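PDB 6WON: YohF from Salmonella typhimurium, which probably acts as an oxidoreductase of the short-chain dehydrogenase/reductase family, a Rossmann-type enzyme designated an acetoin dehydrogenase. Local coordinates for residues B[71-74]-B[75-79]; B[147-150]-B[151-154]; B[224-228]-B[229-233]. All blocks are in the same frame, centred on the assembly; numbering follows the deposited sequence.

Interaction 1 (B[71-74]-B[75-79])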
loop_
_atom_site.group_PDB
_atom_site.type_symbol
_atom_site.label_atom_id
_atom_site.label_comp_id
_atom_site.label_asym_id
_atom_site.label_seq_id
_atom_site.Cartn_x
_atom_site.Cartn_y
_atom_site.Cartn_z
ATOM N N GLN B 71 30.802 -10.227 -11.575
ATOM C CA GLN B 71 31.550 -9.874 -12.780
ATOM C C GLN B 71 31.135 -10.724 -13.979
ATOM O O GLN B 71 31.263 -10.283 -15.131
ATOM C CB GLN B 71 33.049 -9.998 -12.524
ATOM C CG GLN B 71 33.651 -8.795 -11.801
ATOM C CD GLN B 71 33.291 -7.482 -12.478
ATOM O OE1 GLN B 71 33.709 -7.213 -13.615
ATOM N NE2 GLN B 71 32.500 -6.661 -11.790
ATOM N N ALA B 72 30.612 -11.931 -13.736
ATOM C CA ALA B 72 30.140 -12.761 -14.841
ATOM C C ALA B 72 29.072 -12.047 -15.675
ATOM O O ALA B 72 28.920 -12.327 -16.873
ATOM C CB ALA B 72 29.611 -14.089 -14.297
ATOM N N ILE B 73 28.326 -11.122 -15.073
ATOM C CA ILE B 73 27.387 -10.322 -15.859
ATOM C C ILE B 73 28.131 -9.451 -16.863
ATOM O O ILE B 73 27.724 -9.331 -18.027
ATOM C CB ILE B 73 26.506 -9.477 -14.927
ATOM C CG1 ILE B 73 25.690 -10.389 -14.005
ATOM C CG2 ILE B 73 25.590 -8.570 -15.748
ATOM C CD1 ILE B 73 24.613 -11.184 -14.709
ATOM N N GLU B 74 29.228 -8.823 -16.432
ATOM C CA GLU B 74 30.016 -7.999 -17.343
ATOM C C GLU B 74 30.610 -8.837 -18.469
ATOM O O GLU B 74 30.683 -8.382 -19.619
ATOM C CB GLU B 74 31.114 -7.266 -16.568
ATOM C CG GLU B 74 32.113 -6.511 -17.439
ATOM C CD GLU B 74 31.491 -5.326 -18.166
ATOM O OE1 GLU B 74 30.396 -4.870 -17.769
ATOM O OE2 GLU B 74 32.106 -4.847 -19.144
ATOM N N HIS B 75 31.011 -10.077 -18.169
ATOM C CA HIS B 75 31.566 -10.931 -19.218
ATOM C C HIS B 75 30.496 -11.334 -20.228
ATOM O O HIS B 75 30.757 -11.369 -21.438
ATOM C CB HIS B 75 32.209 -12.173 -18.609
ATOM C CG HIS B 75 33.307 -11.867 -17.641
ATOM N ND1 HIS B 75 34.399 -11.093 -17.974
ATOM C CD2 HIS B 75 33.483 -12.230 -16.348
ATOM C CE1 HIS B 75 35.198 -10.990 -16.927
ATOM N NE2 HIS B 75 34.666 -11.672 -15.927
ATOM N N LEU B 76 29.295 -11.657 -19.747
ATOM C CA LEU B 76 28.199 -12.005 -20.646
ATOM C C LEU B 76 27.844 -10.829 -21.552
ATOM O O LEU B 76 27.721 -10.985 -22.773
ATOM C CB LEU B 76 26.986 -12.453 -19.828
ATOM C CG LEU B 76 25.792 -13.070 -20.562
ATOM C CD1 LEU B 76 26.234 -14.203 -21.473
ATOM C CD2 LEU B 76 24.742 -13.565 -19.550
ATOM N N ILE B 77 27.693 -9.636 -20.967
ATOM C CA ILE B 77 27.448 -8.434 -21.762
ATOM C C ILE B 77 28.500 -8.295 -22.858
ATOM O O ILE B 77 28.177 -8.063 -24.031
ATOM C CB ILE B 77 27.417 -7.192 -20.855
ATOM C CG1 ILE B 77 26.262 -7.286 -19.854
ATOM C CG2 ILE B 77 27.295 -5.925 -21.693
ATOM C CD1 ILE B 77 26.281 -6.197 -18.795
ATOM N N GLN B 78 29.782 -8.450 -22.492
ATOM C CA GLN B 78 30.847 -8.322 -23.484
ATOM C C GLN B 78 30.675 -9.325 -24.615
ATOM O O GLN B 78 30.893 -8.996 -25.786
ATOM C CB GLN B 78 32.215 -8.495 -22.823
ATOM C CG GLN B 78 32.597 -7.366 -21.879
ATOM C CD GLN B 78 32.685 -6.015 -22.572
ATOM O OE1 GLN B 78 33.210 -5.907 -23.685
ATOM N NE2 GLN B 78 32.166 -4.977 -21.920
ATOM N N ARG B 79 30.281 -10.558 -24.290
ATOM C CA ARG B 79 30.092 -11.553 -25.341
ATOM C C ARG B 79 28.927 -11.178 -26.246
ATOM O O ARG B 79 29.014 -11.314 -27.471
ATOM C CB ARG B 79 29.886 -12.935 -24.725
ATOM C CG ARG B 79 31.200 -13.633 -24.390
ATOM C CD ARG B 79 31.015 -14.680 -23.308
ATOM N NE ARG B 79 30.075 -15.716 -23.719
ATOM C CZ ARG B 79 29.647 -16.690 -22.925
ATOM N NH1 ARG B 79 30.073 -16.756 -21.673
ATOM N NH2 ARG B 79 28.788 -17.598 -23.382
#
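Ile73 and Ile77 meet on the buried flank of helix 71-80, one turn apart, with CG2 of Ile73 3.9 Å from CD1 of Ile77. Extension at chi2 (172°) carries the CD1 of Ile77 back toward the preceding turn, over the carbonyl of Ile73. That carbonyl O also takes a nearly straight bond from Ile77 N at 3.0 Å, one of four successive i to i+4 backbone bonds that define the alpha-helix here. Aliphatic side chains suit this flank because it faces the Rossmann-type core: Ile73 rests on Cys120 of helix 103-131, while Leu76 and Ile77 reach Ile8 in the sheet.

The outer side is looser and polar. The ring of His75 leans back obliquely over the previous turn, its CD2 3.2 Å from Gln71 O and its NE2 4.1 Å from CB of Gln71, and both residues are largely exposed.

Between these two sides lies a polar pair. Glu74 and Gln78 are each bent at chi2, which brings Gln78 NE2 to 2.8 Å from Glu74 OE2. The bond is bent (141° at the hydrogen); the nitrogen also comes from above the carboxylate plane, and the two flat groups stand 37° apart. The other oxygen, Glu74 OE1, is bonded to NE2 of His127 on helix 103-131. Each carboxylate oxygen thus has a partner, which should restrict rotation of the group, and, if His127 NE2 carries the proton, two N-H donors would be expected to favour the ionised carboxylate.

Interaction 2 (B[147-150]-B[151-154])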
loop_
_atom_site.group_PDB
_atom_site.type_symbol
_atom_site.label_atom_id
_atom_site.label_comp_id
_atom_site.label_asym_id
_atom_site.label_seq_id
_atom_site.Cartn_x
_atom_site.Cartn_y
_atom_site.Cartn_z
ATOM N N THR B 147 3.896 -8.566 1.831
ATOM C CA THR B 147 3.231 -9.209 2.958
ATOM C C THR B 147 4.151 -10.322 3.445
ATOM O O THR B 147 4.899 -10.892 2.644
ATOM C CB THR B 147 1.842 -9.751 2.543
ATOM O OG1 THR B 147 1.166 -10.354 3.662
ATOM C CG2 THR B 147 1.968 -10.782 1.399
ATOM N N PRO B 148 4.190 -10.594 4.747
ATOM C CA PRO B 148 5.235 -11.483 5.272
ATOM C C PRO B 148 4.974 -12.941 4.933
ATOM O O PRO B 148 3.833 -13.375 4.774
ATOM C CB PRO B 148 5.166 -11.258 6.790
ATOM C CG PRO B 148 3.713 -10.869 7.032
ATOM C CD PRO B 148 3.331 -10.050 5.817
ATOM N N LEU B 149 6.064 -13.696 4.803
ATOM C CA LEU B 149 5.986 -15.144 4.693
ATOM C C LEU B 149 6.398 -15.745 6.025
ATOM O O LEU B 149 7.560 -15.572 6.435
ATOM C CB LEU B 149 6.894 -15.658 3.580
ATOM C CG LEU B 149 7.063 -17.175 3.413
ATOM C CD1 LEU B 149 5.734 -17.877 3.086
ATOM C CD2 LEU B 149 8.089 -17.478 2.322
ATOM N N PRO B 150 5.504 -16.431 6.735
ATOM C CA PRO B 150 5.868 -16.950 8.061
ATOM C C PRO B 150 7.085 -17.863 7.983
ATOM O O PRO B 150 7.264 -18.611 7.018
ATOM C CB PRO B 150 4.607 -17.701 8.518
ATOM C CG PRO B 150 3.686 -17.754 7.333
ATOM C CD PRO B 150 4.086 -16.647 6.409
ATOM N N GLN B 151 7.950 -17.749 8.994
ATOM C CA GLN B 151 9.220 -18.460 9.119
ATOM C C GLN B 151 10.256 -18.009 8.101
ATOM O O GLN B 151 11.284 -18.670 7.951
ATOM C CB GLN B 151 9.059 -19.982 9.004
ATOM C CG GLN B 151 8.074 -20.575 9.968
ATOM C CD GLN B 151 8.462 -20.312 11.395
ATOM O OE1 GLN B 151 9.413 -20.911 11.913
ATOM N NE2 GLN B 151 7.736 -19.404 12.048
ATOM N N ALA B 152 10.018 -16.913 7.391
ATOM C CA ALA B 152 10.932 -16.472 6.343
ATOM C C ALA B 152 11.145 -14.967 6.445
ATOM O O ALA B 152 10.969 -14.221 5.479
ATOM C CB ALA B 152 10.412 -16.871 4.966
ATOM N N SER B 153 11.528 -14.508 7.644
ATOM C CA SER B 153 11.689 -13.074 7.864
ATOM C C SER B 153 12.829 -12.504 7.034
ATOM O O SER B 153 12.723 -11.390 6.506
ATOM C CB SER B 153 11.929 -12.789 9.345
ATOM O OG SER B 153 13.076 -13.478 9.815
ATOM N N ALA B 154 13.943 -13.229 6.928
ATOM C CA ALA B 154 15.042 -12.736 6.099
ATOM C C ALA B 154 14.595 -12.591 4.651
ATOM O O ALA B 154 14.831 -11.563 4.005
ATOM C CB ALA B 154 16.248 -13.678 6.200
#
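Pro150 and Gln151 turn the chain between Leu149 and Ala152: a psi of 141° at the proline, followed by the positive phi of 69° at the glutamine, makes a type II beta turn. This turn leads directly into helix 153-173. In short-chain dehydrogenases the start of this helix carries the Tyr-X-X-X-Lys signature, and the same spacing of tyrosine and lysine occurs in its first turns here.

The turn is closed by Ala152 N, which donates to Leu149 O over 3.0 Å; the bond is bent, and the nitrogen lies tilted out of the carbonyl plane. Proline suits the second position because its ring already fixes phi near the required value. The third position is less usual for a residue other than glycine or asparagine, and Gln151 has a side chain to accommodate while its backbone adopts the left-handed conformation.

Across the mouth of the turn, Leu149 sets CG anti to its own N (chi1 173°), and the branch ending in CD2 comes to 3.6 Å from the methyl CB of Ala152. CG of Leu149 is almost as near that methyl, at 3.7 Å, so a small apolar contact lies beside the hydrogen bond. Alanine is compact enough for this buried spot, which is also the N-cap position of the helix; its carbonyl O and Leu149 N both bond to Thr156 OG1 in the first turn.

Other subunits cover the loop: Pro150 packs on Leu171 of the second subunit, and Pro148 O accepts a bond from Asn249 of the third. At the outer corner, the cost of the type II geometry is visible in CB of Gln151, which lies 3.0 Å from Pro150 O.

Interaction 3 (B[224-228]-B[229-233])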
loop_
_atom_site.group_PDB
_atom_site.type_symbol
_atom_site.label_atom_id
_atom_site.label_comp_id
_atom_site.label_asym_id
_atom_site.label_seq_id
_atom_site.Cartn_x
_atom_site.Cartn_y
_atom_site.Cartn_z
ATOM N N ALA B 224 7.692 -10.117 -20.442
ATOM C CA ALA B 224 7.800 -9.783 -21.865
ATOM C C ALA B 224 7.087 -8.475 -22.192
ATOM O O ALA B 224 7.620 -7.646 -22.937
ATOM C CB ALA B 224 7.224 -10.901 -22.733
ATOM N N TRP B 225 5.872 -8.282 -21.672
ATOM C CA TRP B 225 5.158 -7.041 -21.959
ATOM C C TRP B 225 5.950 -5.830 -21.479
ATOM O O TRP B 225 6.035 -4.821 -22.186
ATOM C CB TRP B 225 3.759 -7.043 -21.331
ATOM C CG TRP B 225 3.070 -5.721 -21.594
ATOM C CD1 TRP B 225 2.438 -5.338 -22.752
ATOM C CD2 TRP B 225 3.002 -4.589 -20.712
ATOM N NE1 TRP B 225 1.962 -4.057 -22.626
ATOM C CE2 TRP B 225 2.304 -3.570 -21.392
ATOM C CE3 TRP B 225 3.460 -4.342 -19.413
ATOM C CZ2 TRP B 225 2.049 -2.330 -20.818
ATOM C CZ3 TRP B 225 3.203 -3.103 -18.844
ATOM C CH2 TRP B 225 2.505 -2.115 -19.546
ATOM N N LEU B 226 6.554 -5.921 -20.291
ATOM C CA LEU B 226 7.367 -4.830 -19.759
ATOM C C LEU B 226 8.580 -4.520 -20.629
ATOM O O LEU B 226 9.126 -3.413 -20.544
ATOM C CB LEU B 226 7.822 -5.167 -18.344
ATOM C CG LEU B 226 6.728 -5.071 -17.272
ATOM C CD1 LEU B 226 7.203 -5.668 -15.973
ATOM C CD2 LEU B 226 6.296 -3.617 -17.060
ATOM N N CYS B 227 9.023 -5.464 -21.454
ATOM C CA CYS B 227 10.114 -5.216 -22.388
ATOM C C CYS B 227 9.630 -4.728 -23.745
ATOM O O CYS B 227 10.459 -4.484 -24.629
ATOM C CB CYS B 227 10.961 -6.485 -22.570
ATOM S SG CYS B 227 11.679 -7.074 -21.029
ATOM N N SER B 228 8.323 -4.576 -23.930
ATOM C CA SER B 228 7.755 -4.201 -25.215
ATOM C C SER B 228 7.547 -2.688 -25.303
ATOM O O SER B 228 7.580 -1.969 -24.301
ATOM C CB SER B 228 6.434 -4.934 -25.429
ATOM O OG SER B 228 5.410 -4.226 -24.767
ATOM N N GLU B 229 7.331 -2.215 -26.536
ATOM C CA GLU B 229 7.110 -0.793 -26.785
ATOM C C GLU B 229 5.891 -0.266 -26.042
ATOM O O GLU B 229 5.865 0.908 -25.654
ATOM C CB GLU B 229 6.949 -0.547 -28.287
ATOM C CG GLU B 229 5.759 -1.276 -28.914
ATOM C CD GLU B 229 4.450 -0.489 -28.818
ATOM O OE1 GLU B 229 4.487 0.763 -28.880
ATOM O OE2 GLU B 229 3.382 -1.130 -28.660
ATOM N N GLY B 230 4.874 -1.107 -25.829
ATOM C CA GLY B 230 3.663 -0.653 -25.151
ATOM C C GLY B 230 3.856 -0.262 -23.694
ATOM O O GLY B 230 3.010 0.452 -23.138
ATOM N N ALA B 231 4.941 -0.713 -23.057
ATOM C CA ALA B 231 5.183 -0.431 -21.645
ATOM C C ALA B 231 6.014 0.833 -21.419
ATOM O O ALA B 231 6.533 1.041 -20.312
ATOM C CB ALA B 231 5.859 -1.631 -20.978
ATOM N N SER B 232 6.121 1.700 -22.424
ATOM C CA SER B 232 7.019 2.852 -22.330
ATOM C C SER B 232 6.614 3.875 -21.263
ATOM O O SER B 232 7.393 4.791 -20.990
ATOM C CB SER B 232 7.110 3.536 -23.696
ATOM O OG SER B 232 5.855 3.458 -24.352
ATOM N N TYR B 233 5.433 3.766 -20.657
ATOM C CA TYR B 233 5.039 4.702 -19.609
ATOM C C TYR B 233 4.998 4.054 -18.234
ATOM O O TYR B 233 4.621 4.720 -17.260
ATOM C CB TYR B 233 3.675 5.336 -19.934
ATOM C CG TYR B 233 3.495 6.736 -19.374
ATOM C CD1 TYR B 233 4.368 7.764 -19.726
ATOM C CD2 TYR B 233 2.458 7.026 -18.482
ATOM C CE1 TYR B 233 4.206 9.048 -19.221
ATOM C CE2 TYR B 233 2.286 8.307 -17.975
ATOM C CZ TYR B 233 3.162 9.317 -18.341
ATOM O OH TYR B 233 2.996 10.596 -17.839
#
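Ala231 lays its methyl group on the indole of Trp225, and this CH-pi contact is the centre of the turn that ends helix 216-226. Its CB stands 3.6 Å from the centroid of the six-membered ring, only 10° off the normal, so it sits over a face. The indole reaches that position because CG of Trp225 is anti to the backbone N (chi1 177°). A small methyl suits the place: on its other approaches CB is already 3.4 Å from Trp225 O and, more loosely, 4.4 Å from CD2 of Leu226. Gly230, with no side chain of its own, lets the main chain pass beside the same ring, its O 3.7 Å from CZ2.

The hydrogen bonds gather on Ser228. Its OG donates to Trp225 O at 2.7 Å, in the carbonyl plane and on a lone pair, and Ser228 N reaches the same oxygen, giving the last turn of the helix a double hold. The hydroxyl also accepts a weak bond from Gly230 N. Beyond it, Ala231 N donates to Ser228 O over 3.2 Å, approaching from above the carbonyl plane, as the chain makes its short 3-10 turn. Serine, small and able both to give and to accept, fits this junction well.

Trp225 NE1 is bonded to Ser221 OG of the fourth subunit, whose own Trp225 meets this ring. Within the chain, Arg136 of strand 135-140 bonds to Ser228 O, Leu226 packs on Ile138 of that strand and Val183 of strand 178-185, and Ala224 and Cys227 touch helix 15-27.

In the fold
From the N terminus the three contacts follow one another in series, none enclosing or crossing another, and each is local. Interaction 1 closes successive turns within helix 71-80, which covers the sheet near strand 56-60 and leans on helix 103-131. Interaction 2 closes the turn between the loop after strand 135-140 and helix 153-173, on the opposite side of the chain's centre from interaction 1, the centres of the two contacts about 33 Å apart. Interaction 3 closes the exit from helix 216-226 toward strand 238-241, an outermost strand of the sheet within this chain. No other subunit touches interaction 1, whereas interactions 2 and 3 border different neighbours in the tetramer.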